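PDB 3O0F: putative metal-dependent phosphoesterase from Bifidobacterium adolescentis, which hydrolyses phosphoesters with the help of bound metal ions, binds AMP, and may act as a 5'-3' exonuclease on RNA or DNA. Local coordinates for residues C19-S24 against V45-H50; H50-G55 against R141-R146. All blocks are in the same frame, centred on the assembly; numbering follows the deposited sequence.

Interaction 1: residues C19-S24 against V45-H50; sequences CHTVFS and VAIADH. With ZN (zinc ion), chain C; FE (Fe (III) ion), chain E.
Asp49 OD1 is held by two hydrogen bonds. Thr21 N reaches the syn lone pair of Asp49 OD1 at 2.7 Å, nearly straight at 167°. Ser24 OG donates to the same Asp49 OD1 from above the carboxylate plane, also at 2.7 Å. The other oxygen, Asp49 OD2, takes a bond of 2.8 Å from Thr21 OG1 through its syn lone pair. Three donors from 19-24 thus fix the rotation of the buried carboxylate. Thr21 OG1 lies between its backbone N and carbonyl carbon (chi1 76°). There it also accepts from Phe23 N, forming an ST turn inside the type I turn Thr21 to Ser24. Ser24 OG takes a weak bond from His50 N.

Beside the carboxylate the His20 and His50 rings form an offset stack, centroids 4.3 Å apart and planes at 26°. His20 CE1 sits over one face of the His50 ring, toward its rim. His20 NE2 binds iron, which water 1 also coordinates, and His50 NE2 binds zinc at 2.1 Å. The zinc lies over the centre of one face of the His20 ring. Glu75, Asp261 and His18 also bind the iron; Asp25 and His263 also bind the zinc.

Between the backbones, Ala48 N donates to Cys19 O at 2.9 Å, nearly along the C=O axis. Apolar contact is slight: the Thr21 and Ile47 side chains cross at about a right angle, CG2 against CD1, and Cys19 SG meets Val45 CG2. The arrangement is that of a PHP-domain metal centre, with metal-binding histidines in loops after neighbouring parallel strands.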
ATOM      1  N   CYS A  19       2.949  -5.630   1.697  1.00  9.05           N
ATOM      2  CA  CYS A  19       3.848  -6.085   0.617  1.00  9.52           C
ATOM      3  C   CYS A  19       3.179  -5.830  -0.737  1.00 12.22           C
ATOM      4  O   CYS A  19       1.987  -6.116  -0.900  1.00 11.62           O
ATOM      5  CB  CYS A  19       4.182  -7.564   0.753  1.00  9.51           C
ATOM      6  SG  CYS A  19       4.805  -8.040   2.370  1.00 14.26           S
ATOM      7  N   HIS A  20       3.944  -5.242  -1.670  1.00 10.02           N
ATOM      8  CA  HIS A  20       3.497  -4.906  -3.019  1.00  7.90           C
ATOM      9  C   HIS A  20       4.130  -5.819  -4.081  1.00 13.00           C
ATOM     10  O   HIS A  20       5.251  -6.291  -3.902  1.00 12.08           O
ATOM     11  CB  HIS A  20       3.857  -3.453  -3.310  1.00 10.56           C
ATOM     12  CG  HIS A  20       3.170  -2.483  -2.413  1.00 13.09           C
ATOM     13  ND1 HIS A  20       2.024  -1.832  -2.766  1.00 20.59           N
ATOM     14  CD2 HIS A  20       3.463  -2.068  -1.156  1.00 28.05           C
ATOM     15  CE1 HIS A  20       1.626  -1.063  -1.771  1.00 17.70           C
ATOM     16  NE2 HIS A  20       2.472  -1.199  -0.779  1.00 20.74           N
ATOM     17  N   THR A  21       3.420  -6.005  -5.200  1.00 11.81           N
ATOM     18  CA  THR A  21       3.817  -6.896  -6.256  1.00 10.73           C
ATOM     19  C   THR A  21       3.717  -6.186  -7.589  1.00 12.95           C
ATOM     20  O   THR A  21       3.348  -5.024  -7.656  1.00 14.12           O
ATOM     21  CB  THR A  21       2.908  -8.178  -6.286  1.00 12.60           C
ATOM     22  OG1 THR A  21       1.625  -7.873  -6.864  1.00 14.13           O
ATOM     23  CG2 THR A  21       2.775  -8.795  -4.845  1.00 10.56           C
ATOM     24  N   VAL A  22       3.993  -6.909  -8.647  1.00 11.98           N
ATOM     25  CA  VAL A  22       3.753  -6.431 -10.017  1.00 13.32           C
ATOM     26  C   VAL A  22       2.318  -6.000 -10.342  1.00 13.00           C
ATOM     27  O   VAL A  22       2.121  -5.262 -11.292  1.00 16.89           O
ATOM     28  CB  VAL A  22       4.169  -7.534 -11.093  1.00 14.39           C
ATOM     29  CG1 VAL A  22       5.694  -7.705 -11.129  1.00 19.32           C
ATOM     30  CG2 VAL A  22       3.452  -8.847 -10.861  1.00 12.16           C
ATOM     31  N   PHE A  23       1.320  -6.438  -9.571  1.00 12.83           N
ATOM     32  CA  PHE A  23      -0.055  -5.920  -9.760  1.00 13.40           C
ATOM     33  C   PHE A  23      -0.201  -4.455  -9.331  1.00 14.30           C
ATOM     34  O   PHE A  23      -1.219  -3.807  -9.634  1.00 17.27           O
ATOM     35  CB  PHE A  23      -1.092  -6.817  -9.127  1.00 14.85           C
ATOM     36  CG  PHE A  23      -1.230  -8.117  -9.818  1.00 11.77           C
ATOM     37  CD1 PHE A  23      -2.055  -8.245 -10.933  1.00 16.84           C
ATOM     38  CD2 PHE A  23      -0.512  -9.226  -9.383  1.00 17.98           C
ATOM     39  CE1 PHE A  23      -2.120  -9.454 -11.619  1.00 20.86           C
ATOM     40  CE2 PHE A  23      -0.598 -10.429 -10.050  1.00 17.54           C
ATOM     41  CZ  PHE A  23      -1.415 -10.531 -11.170  1.00 22.98           C
ATOM     42  N   SER A  24       0.821  -3.904  -8.682  1.00 11.20           N
ATOM     43  CA  SER A  24       0.960  -2.433  -8.616  1.00 12.13           C
ATOM     44  C   SER A  24       2.403  -2.000  -8.889  1.00 14.57           C
ATOM     45  O   SER A  24       2.839  -2.030 -10.048  1.00 17.00           O
ATOM     46  CB  SER A  24       0.386  -1.837  -7.306  1.00 12.45           C
ATOM     47  OG  SER A  24       0.942  -2.384  -6.131  1.00 12.42           O
ATOM     48  N   VAL A  45       2.007 -13.654   5.538  1.00  8.67           N
ATOM     49  CA  VAL A  45       2.237 -12.468   4.738  1.00 12.17           C
ATOM     50  C   VAL A  45       0.892 -11.918   4.298  1.00 12.57           C
ATOM     51  O   VAL A  45      -0.098 -12.612   4.353  1.00 13.16           O
ATOM     52  CB  VAL A  45       3.177 -12.901   3.545  1.00 12.95           C
ATOM     53  CG1 VAL A  45       2.416 -13.661   2.451  1.00 11.78           C
ATOM     54  CG2 VAL A  45       4.002 -11.752   3.016  1.00 19.05           C
ATOM     55  N   ALA A  46       0.866 -10.669   3.856  1.00 13.45           N
ATOM     56  CA  ALA A  46      -0.248 -10.141   3.148  1.00 10.66           C
ATOM     57  C   ALA A  46       0.181  -9.544   1.844  1.00 11.60           C
ATOM     58  O   ALA A  46       1.225  -8.867   1.741  1.00 13.84           O
ATOM     59  CB  ALA A  46      -0.967  -9.041   3.991  1.00  8.72           C
ATOM     60  N   ILE A  47      -0.676  -9.692   0.868  1.00 11.79           N
ATOM     61  CA  ILE A  47      -0.580  -8.886  -0.333  1.00 13.42           C
ATOM     62  C   ILE A  47      -1.399  -7.572  -0.100  1.00 14.34           C
ATOM     63  O   ILE A  47      -2.461  -7.604   0.496  1.00 13.38           O
ATOM     64  CB  ILE A  47      -1.044  -9.659  -1.525  1.00 13.33           C
ATOM     65  CG1 ILE A  47      -0.745  -8.870  -2.817  1.00 15.42           C
ATOM     66  CG2 ILE A  47      -2.526 -10.106  -1.354  1.00  9.88           C
ATOM     67  CD1 ILE A  47      -0.809  -9.773  -4.161  1.00 16.43           C
ATOM     68  N   ALA A  48      -0.868  -6.438  -0.531  1.00 11.63           N
ATOM     69  CA  ALA A  48      -1.508  -5.126  -0.252  1.00 15.05           C
ATOM     70  C   ALA A  48      -1.263  -4.168  -1.387  1.00 11.31           C
ATOM     71  O   ALA A  48      -0.895  -3.013  -1.166  1.00 11.50           O
ATOM     72  CB  ALA A  48      -0.973  -4.523   1.066  1.00 11.84           C
ATOM     73  N   ASP A  49      -1.440  -4.631  -2.618  1.00 11.18           N
ATOM     74  CA  ASP A  49      -1.240  -3.735  -3.746  1.00 11.94           C
ATOM     75  C   ASP A  49      -2.166  -2.500  -3.756  1.00 14.72           C
ATOM     76  O   ASP A  49      -3.261  -2.526  -3.197  1.00 13.51           O
ATOM     77  CB  ASP A  49      -1.389  -4.499  -5.067  1.00 16.26           C
ATOM     78  CG  ASP A  49      -0.219  -5.437  -5.323  1.00 17.33           C
ATOM     79  OD1 ASP A  49       0.928  -4.923  -5.351  1.00 19.38           O
ATOM     80  OD2 ASP A  49      -0.456  -6.655  -5.485  1.00 13.34           O
ATOM     81  N   HIS A  50      -1.707  -1.441  -4.423  1.00 14.16           N
ATOM     82  CA  HIS A  50      -2.419  -0.159  -4.505  1.00 14.92           C
ATOM     83  C   HIS A  50      -3.722  -0.307  -5.296  1.00 16.22           C
ATOM     84  O   HIS A  50      -3.696  -0.779  -6.421  1.00 12.48           O
ATOM     85  CB  HIS A  50      -1.546   0.868  -5.223  1.00 16.33           C
ATOM     86  CG  HIS A  50      -0.303   1.203  -4.488  1.00 14.92           C
ATOM     87  ND1 HIS A  50      -0.287   2.108  -3.450  1.00 11.71           N
ATOM     88  CD2 HIS A  50       0.972   0.760  -4.629  1.00  6.71           C
ATOM     89  CE1 HIS A  50       0.939   2.193  -2.970  1.00 14.05           C
ATOM     90  NE2 HIS A  50       1.720   1.408  -3.683  1.00 14.55           N
TER
HETATM   91 ZN    ZN C 302       3.788   0.975  -3.487  1.00 25.31          ZN
HETATM   92 FE    FE E 304       2.698   0.500   0.751  1.00 26.62          FE
HETATM   93  O   HOH W   1       2.986   2.223   1.884  1.00 24.80           O

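Interaction 2: residues H50-G55 against R141-R146; sequences HDTTAG and RTTIGR. With ZN (zinc ion), chain C; AMP (adenosine monophosphate), chain B; EDO (1,2-ethanediol), chain H.
The direct polar link is one hydrogen bond. Thr143 OG1 donates to His50 O at 2.8 Å, nearly along the C=O axis. The hydroxyl stands anti to its own carbonyl carbon (chi1 -59°), which places it against His50 O.

Water carries the second link. Water 2 donates to Thr143 OG1 and to Arg141 O, the latter at 2.6 Å, and is hydrogen-bonded to Thr52 OG1. It therefore joins three protein oxygens across the two loops. Thr52 OG1 also accepts from Ala54 N, closing an ST turn.

Packing is light. The Thr52 and Thr143 side chains slide past each other in opposite directions, with Thr52 CB 3.5 Å from Thr143 OG1. Ala54 CB rests on Arg141 O, also at 3.5 Å. The Asp51 carboxylate turns to Thr77 and forms a salt bridge with Arg110, which binds AMP.

Bound groups line the far end. A 1,2-ethanediol, probably from the crystallisation liquor, donates through O2 to Thr143 O and lays C1 over one face of the His50 ring. Arg146 grips the AMP phosphate twice. Arg146 N donates to AMP O2P at 2.9 Å, and Arg146 NH1 to AMP O3P at 2.7 Å, at the edge of the guanidinium. Gly145 CA lies 3.3 Å from AMP O2P. The contact thus joins a zinc-binding loop of the PHP domain to the loop that leads into the AMP phosphate site.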
ATOM      1  N   HIS A  50      -1.707  -1.441  -4.423  1.00 14.16           N
ATOM      2  CA  HIS A  50      -2.419  -0.159  -4.505  1.00 14.92           C
ATOM      3  C   HIS A  50      -3.722  -0.307  -5.296  1.00 16.22           C
ATOM      4  O   HIS A  50      -3.696  -0.779  -6.421  1.00 12.48           O
ATOM      5  CB  HIS A  50      -1.546   0.868  -5.223  1.00 16.33           C
ATOM      6  CG  HIS A  50      -0.303   1.203  -4.488  1.00 14.92           C
ATOM      7  ND1 HIS A  50      -0.287   2.108  -3.450  1.00 11.71           N
ATOM      8  CD2 HIS A  50       0.972   0.760  -4.629  1.00  6.71           C
ATOM      9  CE1 HIS A  50       0.939   2.193  -2.970  1.00 14.05           C
ATOM     10  NE2 HIS A  50       1.720   1.408  -3.683  1.00 14.55           N
ATOM     11  N   ASP A  51      -4.843   0.057  -4.671  1.00 16.95           N
ATOM     12  CA  ASP A  51      -6.156   0.249  -5.345  1.00 17.64           C
ATOM     13  C   ASP A  51      -6.648  -0.936  -6.216  1.00 17.77           C
ATOM     14  O   ASP A  51      -7.176  -0.741  -7.304  1.00 18.59           O
ATOM     15  CB  ASP A  51      -6.097   1.551  -6.144  1.00 18.44           C
ATOM     16  CG  ASP A  51      -5.643   2.717  -5.293  1.00 22.24           C
ATOM     17  OD1 ASP A  51      -6.314   2.971  -4.270  1.00 15.85           O
ATOM     18  OD2 ASP A  51      -4.620   3.376  -5.617  1.00 21.61           O
ATOM     19  N   THR A  52      -6.416  -2.158  -5.736  1.00 15.08           N
ATOM     20  CA  THR A  52      -6.713  -3.360  -6.505  1.00 18.18           C
ATOM     21  C   THR A  52      -6.764  -4.623  -5.639  1.00 17.09           C
ATOM     22  O   THR A  52      -6.133  -4.704  -4.568  1.00 16.46           O
ATOM     23  CB  THR A  52      -5.647  -3.587  -7.623  1.00 17.28           C
ATOM     24  OG1 THR A  52      -6.098  -4.599  -8.541  1.00 16.50           O
ATOM     25  CG2 THR A  52      -4.260  -3.985  -7.012  1.00 14.73           C
ATOM     26  N   THR A  53      -7.484  -5.623  -6.159  1.00 16.96           N
ATOM     27  CA  THR A  53      -7.405  -7.017  -5.675  1.00 15.93           C
ATOM     28  C   THR A  53      -6.910  -7.950  -6.772  1.00 15.54           C
ATOM     29  O   THR A  53      -7.091  -9.168  -6.693  1.00 16.37           O
ATOM     30  CB  THR A  53      -8.809  -7.506  -5.237  1.00 17.33           C
ATOM     31  OG1 THR A  53      -9.701  -7.436  -6.368  1.00 18.53           O
ATOM     32  CG2 THR A  53      -9.330  -6.626  -4.132  1.00 14.48           C
ATOM     33  N   ALA A  54      -6.263  -7.407  -7.805  1.00 16.37           N
ATOM     34  CA  ALA A  54      -5.967  -8.216  -9.016  1.00 16.37           C
ATOM     35  C   ALA A  54      -5.013  -9.395  -8.760  1.00 19.41           C
ATOM     36  O   ALA A  54      -5.088 -10.429  -9.440  1.00 19.87           O
ATOM     37  CB  ALA A  54      -5.447  -7.301 -10.172  1.00 17.29           C
ATOM     38  N   GLY A  55      -4.117  -9.263  -7.777  1.00 16.43           N
ATOM     39  CA  GLY A  55      -3.231 -10.353  -7.396  1.00 15.09           C
ATOM     40  C   GLY A  55      -3.735 -11.322  -6.340  1.00 15.23           C
ATOM     41  O   GLY A  55      -3.015 -12.213  -5.921  1.00 18.92           O
ATOM     42  N   ARG A 141      -3.991  -5.121 -15.654  1.00 22.37           N
ATOM     43  CA  ARG A 141      -4.231  -5.587 -14.290  1.00 22.47           C
ATOM     44  C   ARG A 141      -3.281  -4.957 -13.260  1.00 24.58           C
ATOM     45  O   ARG A 141      -3.391  -5.239 -12.066  1.00 22.54           O
ATOM     46  CB  ARG A 141      -4.167  -7.106 -14.219  1.00 23.49           C
ATOM     47  CG  ARG A 141      -5.374  -7.805 -14.844  1.00 25.52           C
ATOM     48  CD  ARG A 141      -5.439  -9.278 -14.468  1.00 30.24           C
ATOM     49  NE  ARG A 141      -4.219  -9.955 -14.898  1.00 33.52           N
ATOM     50  CZ  ARG A 141      -3.791 -11.139 -14.456  1.00 37.31           C
ATOM     51  NH1 ARG A 141      -4.484 -11.834 -13.570  1.00 33.24           N
ATOM     52  NH2 ARG A 141      -2.643 -11.633 -14.910  1.00 42.05           N
ATOM     53  N   THR A 142      -2.345  -4.136 -13.741  1.00 21.88           N
ATOM     54  CA  THR A 142      -1.435  -3.394 -12.904  1.00 19.68           C
ATOM     55  C   THR A 142      -1.998  -1.994 -12.640  1.00 19.87           C
ATOM     56  O   THR A 142      -2.368  -1.291 -13.559  1.00 19.84           O
ATOM     57  CB  THR A 142      -0.034  -3.255 -13.550  1.00 20.58           C
ATOM     58  OG1 THR A 142       0.622  -4.543 -13.604  1.00 19.19           O
ATOM     59  CG2 THR A 142       0.843  -2.270 -12.772  1.00 16.10           C
ATOM     60  N   THR A 143      -2.048  -1.610 -11.373  1.00 17.21           N
ATOM     61  CA  THR A 143      -2.352  -0.234 -10.950  1.00 15.89           C
ATOM     62  C   THR A 143      -1.141   0.666 -11.164  1.00 18.96           C
ATOM     63  O   THR A 143      -0.122   0.522 -10.483  1.00 18.95           O
ATOM     64  CB  THR A 143      -2.683  -0.181  -9.460  1.00 14.19           C
ATOM     65  OG1 THR A 143      -3.802  -1.028  -9.173  1.00 16.33           O
ATOM     66  CG2 THR A 143      -2.987   1.262  -9.012  1.00 13.91           C
ATOM     67  N   ILE A 144      -1.273   1.627 -12.082  1.00 20.61           N
ATOM     68  CA  ILE A 144      -0.149   2.435 -12.535  1.00 18.97           C
ATOM     69  C   ILE A 144       0.054   3.675 -11.658  1.00 22.35           C
ATOM     70  O   ILE A 144      -0.885   4.215 -11.082  1.00 25.16           O
ATOM     71  CB  ILE A 144      -0.413   2.919 -13.954  1.00 20.64           C
ATOM     72  CG1 ILE A 144       0.898   3.272 -14.680  1.00 25.71           C
ATOM     73  CG2 ILE A 144      -1.362   4.134 -13.910  1.00 23.08           C
ATOM     74  CD1 ILE A 144       0.738   3.474 -16.210  1.00 31.95           C
ATOM     75  N   GLY A 145       1.280   4.166 -11.598  1.00 21.91           N
ATOM     76  CA  GLY A 145       1.529   5.425 -10.927  1.00 22.32           C
ATOM     77  C   GLY A 145       2.931   5.909 -11.211  1.00 21.69           C
ATOM     78  O   GLY A 145       3.562   5.480 -12.176  1.00 17.85           O
ATOM     79  N   ARG A 146       3.423   6.806 -10.357  1.00 22.64           N
ATOM     80  CA  ARG A 146       4.787   7.348 -10.527  1.00 21.62           C
ATOM     81  C   ARG A 146       5.916   6.320 -10.526  1.00 17.94           C
ATOM     82  O   ARG A 146       6.902   6.516 -11.245  1.00 26.12           O
ATOM     83  CB  ARG A 146       5.050   8.486  -9.533  1.00 22.24           C
ATOM     84  CG  ARG A 146       4.315   9.782  -9.916  1.00 25.23           C
ATOM     85  CD  ARG A 146       3.903  10.546  -8.694  1.00 36.24           C
ATOM     86  NE  ARG A 146       5.026  11.027  -7.931  1.00 37.10           N
ATOM     87  CZ  ARG A 146       5.107  11.091  -6.605  1.00 39.22           C
ATOM     88  NH1 ARG A 146       4.147  10.651  -5.815  1.00 39.31           N
ATOM     89  NH2 ARG A 146       6.213  11.574  -6.059  1.00 43.65           N
TER
HETATM   90 ZN    ZN C 302       3.788   0.975  -3.487  1.00 25.31          ZN
HETATM   91  P   AMP B 301       1.752   7.904  -6.895  1.00 24.64           P
HETATM   92  O1P AMP B 301       0.729   7.315  -5.994  1.00 19.33           O
HETATM   93  O2P AMP B 301       1.489   7.464  -8.312  1.00 21.47           O
HETATM   94  O3P AMP B 301       1.956   9.412  -6.737  1.00 24.68           O
HETATM   95  O5' AMP B 301       3.150   7.227  -6.493  1.00 23.07           O
HETATM   96  C5' AMP B 301       3.733   7.503  -5.244  1.00 30.01           C
HETATM   97  C4' AMP B 301       4.102   6.183  -4.638  1.00 33.63           C
HETATM   98  O4' AMP B 301       5.317   5.627  -5.209  1.00 33.11           O
HETATM   99  C3' AMP B 301       4.323   6.324  -3.135  1.00 34.80           C
HETATM  100  O3' AMP B 301       3.225   5.728  -2.456  1.00 30.94           O
HETATM  101  C2' AMP B 301       5.562   5.456  -2.996  1.00 41.02           C
HETATM  102  O2' AMP B 301       6.206   5.162  -1.756  1.00 45.31           O
HETATM  103  C1' AMP B 301       5.751   4.645  -4.270  1.00 27.50           C
HETATM  104  N9  AMP B 301       7.141   4.195  -4.472  1.00 31.89           N
HETATM  105  C8  AMP B 301       7.487   2.996  -4.944  1.00 29.98           C
HETATM  106  N7  AMP B 301       8.831   2.893  -5.022  1.00 24.62           N
HETATM  107  C5  AMP B 301       9.362   4.048  -4.591  1.00 25.10           C
HETATM  108  C6  AMP B 301      10.716   4.598  -4.411  1.00 24.00           C
HETATM  109  N6  AMP B 301      11.835   3.864  -4.714  1.00 27.19           N
HETATM  110  N1  AMP B 301      10.803   5.863  -3.953  1.00 28.19           N
HETATM  111  C2  AMP B 301       9.736   6.624  -3.649  1.00 24.76           C
HETATM  112  N3  AMP B 301       8.478   6.181  -3.781  1.00 26.14           N
HETATM  113  C4  AMP B 301       8.236   4.919  -4.230  1.00 31.79           C
HETATM  114  C1  EDO H 307       2.011   3.254  -7.055  1.00 35.61           C
HETATM  115  O1  EDO H 307       1.244   4.434  -6.809  1.00 50.87           O
HETATM  116  C2  EDO H 307       1.636   2.649  -8.402  1.00 26.36           C
HETATM  117  O2  EDO H 307       0.483   1.817  -8.196  1.00 26.30           O
HETATM  118  O   HOH W   2      -4.547  -3.342 -10.643  1.00 20.44           O

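From the N terminus, the chain leaves strand 15-19 into the loop 19-24, passes helix 30-39 and returns along strand 44-47. Interaction 1 closes this parallel crossover. Interaction 2 opens where it ends, at the shared His50, and closes a much longer excursion that takes in helix 56-66, strands 70-80 and 83-90 and the long helix 97-124. The contacts are in series, neither nested nor crossing. They also touch directly: Val22 O and Phe23 O probably accept hydrogen bonds from Thr142 OG1 and Thr143 N. Loop 141-146 thereby meets both metal-site loops, tying the strand ends to the AMP pocket.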